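Local coordinates for protein putative alpha KG dependent 2,4-D dioxygenase (Burkholderia xenovorans, PDB 5J92) that probably catalyses iron(II)- and 2-oxoglutarate-dependent oxidation as a member of the TfdA dioxygenase family, at residues 205-210 with 265-270. Sequence-based numbering, arbitrary orientation.
Sequences LVRTHP and DNRALM
H209 and D265 meet tip to tip where strand 201-208 runs out over an Asx turn, the bend that carries the chain from strand 261-265 into strand 269-273 in this TauD/TfdA-type double-stranded beta-helix. The pair illustrates how one buried carboxylate can organise both a turn and the neighbouring segment that packs against it. Among the hydrogen bonds, H209 NE2 donates to D265 OD2 at 2.6 Å and 159°; the acceptor lies near the imidazole plane but is met from above the carboxylate plane. With CG anti to the backbone N (chi1 -162°), the ring swings toward the turn, and its ND1 accepts from the backbone N of I211, which fixes the ring's rotation. D265 OD1 closes the Asx turn by accepting from R267 N at 2.9 Å. From the middle of the turn, N266 OD1 accepts from the backbone N of the iron ligand D124, which ties the turn to the metal site, while ND2 bonds to S135 OG.

The ionic part is a side-on grip: R267 NE gives OD1 of D265 a 2.8 Å salt bridge along the syn lone pair, while NH2 reaches OD2. H209 NE2 and R267 NH2 reach OD2 from opposite faces of the carboxylate plane, and four donor contacts on the two oxygens would be expected to favour the charged carboxylate.

Packing completes the join. The CE1 edge of H209 sits above one face of the R267 guanidinium, offset toward its rim, the planes 67° apart, and P210 CG rests 3.6 Å from R267 NH1. A separate, solvent-mediated link is a water that accepts from R207 NH2 and donates to N266 O, 2.9 Å from each.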
loop_
_atom_site.group_PDB
_atom_site.type_symbol
_atom_site.label_atom_id
_atom_site.label_comp_id
_atom_site.label_asym_id
_atom_site.label_seq_id
_atom_site.Cartn_x
_atom_site.Cartn_y
_atom_site.Cartn_z
ATOM N N LEU A 205 -11.793 6.895 15.139
ATOM C CA LEU A 205 -11.293 5.815 14.302
ATOM C C LEU A 205 -12.194 4.585 14.344
ATOM O O LEU A 205 -12.345 3.906 13.325
ATOM C CB LEU A 205 -9.863 5.442 14.721
ATOM C CG LEU A 205 -9.156 4.329 13.917
ATOM C CD1 LEU A 205 -9.007 4.686 12.420
ATOM C CD2 LEU A 205 -7.825 4.001 14.532
ATOM N N VAL A 206 -12.814 4.283 15.481
ATOM C CA VAL A 206 -13.680 3.111 15.591
ATOM C C VAL A 206 -15.125 3.593 15.551
ATOM O O VAL A 206 -15.589 4.276 16.471
ATOM C CB VAL A 206 -13.390 2.293 16.858
ATOM C CG1 VAL A 206 -14.363 1.121 16.959
ATOM C CG2 VAL A 206 -11.953 1.795 16.836
ATOM N N ARG A 207 -15.833 3.238 14.484
ATOM C CA ARG A 207 -17.211 3.645 14.267
ATOM C C ARG A 207 -18.180 2.570 14.727
ATOM O O ARG A 207 -17.860 1.381 14.749
ATOM C CB ARG A 207 -17.468 3.924 12.782
ATOM C CG ARG A 207 -16.297 4.551 12.040
ATOM C CD ARG A 207 -16.759 5.057 10.688
ATOM N NE ARG A 207 -17.621 6.219 10.866
ATOM C CZ ARG A 207 -18.062 7.005 9.888
ATOM N NH1 ARG A 207 -18.836 8.041 10.186
ATOM N NH2 ARG A 207 -17.732 6.770 8.629
ATOM N N THR A 208 -19.397 3.005 15.048
ATOM C CA THR A 208 -20.511 2.103 15.302
ATOM C C THR A 208 -21.641 2.454 14.348
ATOM O O THR A 208 -22.149 3.579 14.364
ATOM C CB THR A 208 -20.982 2.184 16.751
ATOM O OG1 THR A 208 -19.902 1.819 17.613
ATOM C CG2 THR A 208 -22.147 1.235 16.964
ATOM N N HIS A 209 -22.025 1.500 13.525
ATOM C CA HIS A 209 -22.997 1.776 12.481
ATOM C C HIS A 209 -24.388 1.952 13.081
ATOM O O HIS A 209 -24.796 1.165 13.941
ATOM C CB HIS A 209 -23.010 0.648 11.446
ATOM C CG HIS A 209 -23.645 1.042 10.153
ATOM N ND1 HIS A 209 -25.009 1.021 9.958
ATOM C CD2 HIS A 209 -23.105 1.514 9.005
ATOM C CE1 HIS A 209 -25.284 1.451 8.738
ATOM N NE2 HIS A 209 -24.144 1.764 8.141
ATOM N N PRO A 210 -25.140 2.968 12.647
ATOM C CA PRO A 210 -26.456 3.225 13.257
ATOM C C PRO A 210 -27.535 2.221 12.871
ATOM O O PRO A 210 -28.497 2.062 13.630
ATOM C CB PRO A 210 -26.809 4.632 12.756
ATOM C CG PRO A 210 -26.010 4.825 11.518
ATOM C CD PRO A 210 -24.817 3.912 11.562
ATOM N N ASP A 265 -22.359 2.300 1.183
ATOM C CA ASP A 265 -22.416 2.984 2.476
ATOM C C ASP A 265 -20.988 3.335 2.889
ATOM O O ASP A 265 -20.214 2.471 3.302
ATOM C CB ASP A 265 -23.131 2.093 3.491
ATOM C CG ASP A 265 -23.438 2.804 4.813
ATOM O OD1 ASP A 265 -22.854 3.880 5.076
ATOM O OD2 ASP A 265 -24.288 2.283 5.577
ATOM N N ASN A 266 -20.629 4.616 2.759
ATOM C CA ASN A 266 -19.296 5.062 3.145
ATOM C C ASN A 266 -19.018 4.886 4.635
ATOM O O ASN A 266 -17.851 4.895 5.040
ATOM C CB ASN A 266 -19.099 6.525 2.739
ATOM C CG ASN A 266 -19.089 6.707 1.232
ATOM O OD1 ASN A 266 -18.083 6.451 0.594
ATOM N ND2 ASN A 266 -20.209 7.139 0.663
ATOM N N ARG A 267 -20.057 4.712 5.455
ATOM C CA ARG A 267 -19.880 4.538 6.894
ATOM C C ARG A 267 -19.278 3.190 7.258
ATOM O O ARG A 267 -18.896 3.006 8.415
ATOM C CB ARG A 267 -21.223 4.703 7.613
ATOM C CG ARG A 267 -21.888 6.050 7.359
ATOM C CD ARG A 267 -23.317 6.087 7.872
ATOM N NE ARG A 267 -24.204 5.197 7.123
ATOM C CZ ARG A 267 -25.525 5.187 7.264
ATOM N NH1 ARG A 267 -26.101 6.024 8.126
ATOM N NH2 ARG A 267 -26.267 4.350 6.547
ATOM N N ALA A 268 -19.181 2.255 6.300
ATOM C CA ALA A 268 -18.663 0.919 6.555
ATOM C C ALA A 268 -17.566 0.503 5.584
ATOM O O ALA A 268 -17.119 -0.644 5.638
ATOM C CB ALA A 268 -19.799 -0.115 6.486
ATOM N N LEU A 269 -17.131 1.386 4.689
ATOM C CA LEU A 269 -16.296 0.948 3.585
ATOM C C LEU A 269 -15.199 1.947 3.284
ATOM O O LEU A 269 -15.248 3.112 3.682
ATOM C CB LEU A 269 -17.107 0.763 2.293
ATOM C CG LEU A 269 -18.232 -0.257 2.320
ATOM C CD1 LEU A 269 -19.201 0.049 1.224
ATOM C CD2 LEU A 269 -17.604 -1.649 2.137
ATOM N N MET A 270 -14.217 1.447 2.547
ATOM C CA MET A 270 -13.379 2.231 1.668
ATOM C C MET A 270 -13.649 1.709 0.267
ATOM O O MET A 270 -14.132 0.579 0.087
ATOM C CB MET A 270 -11.890 2.099 2.018
ATOM C CG MET A 270 -11.427 2.989 3.176
ATOM S SD MET A 270 -9.638 3.117 3.281
ATOM C CE MET A 270 -9.165 1.400 3.316
HETATM O O HOH W 1 -16.238 4.579 7.369
#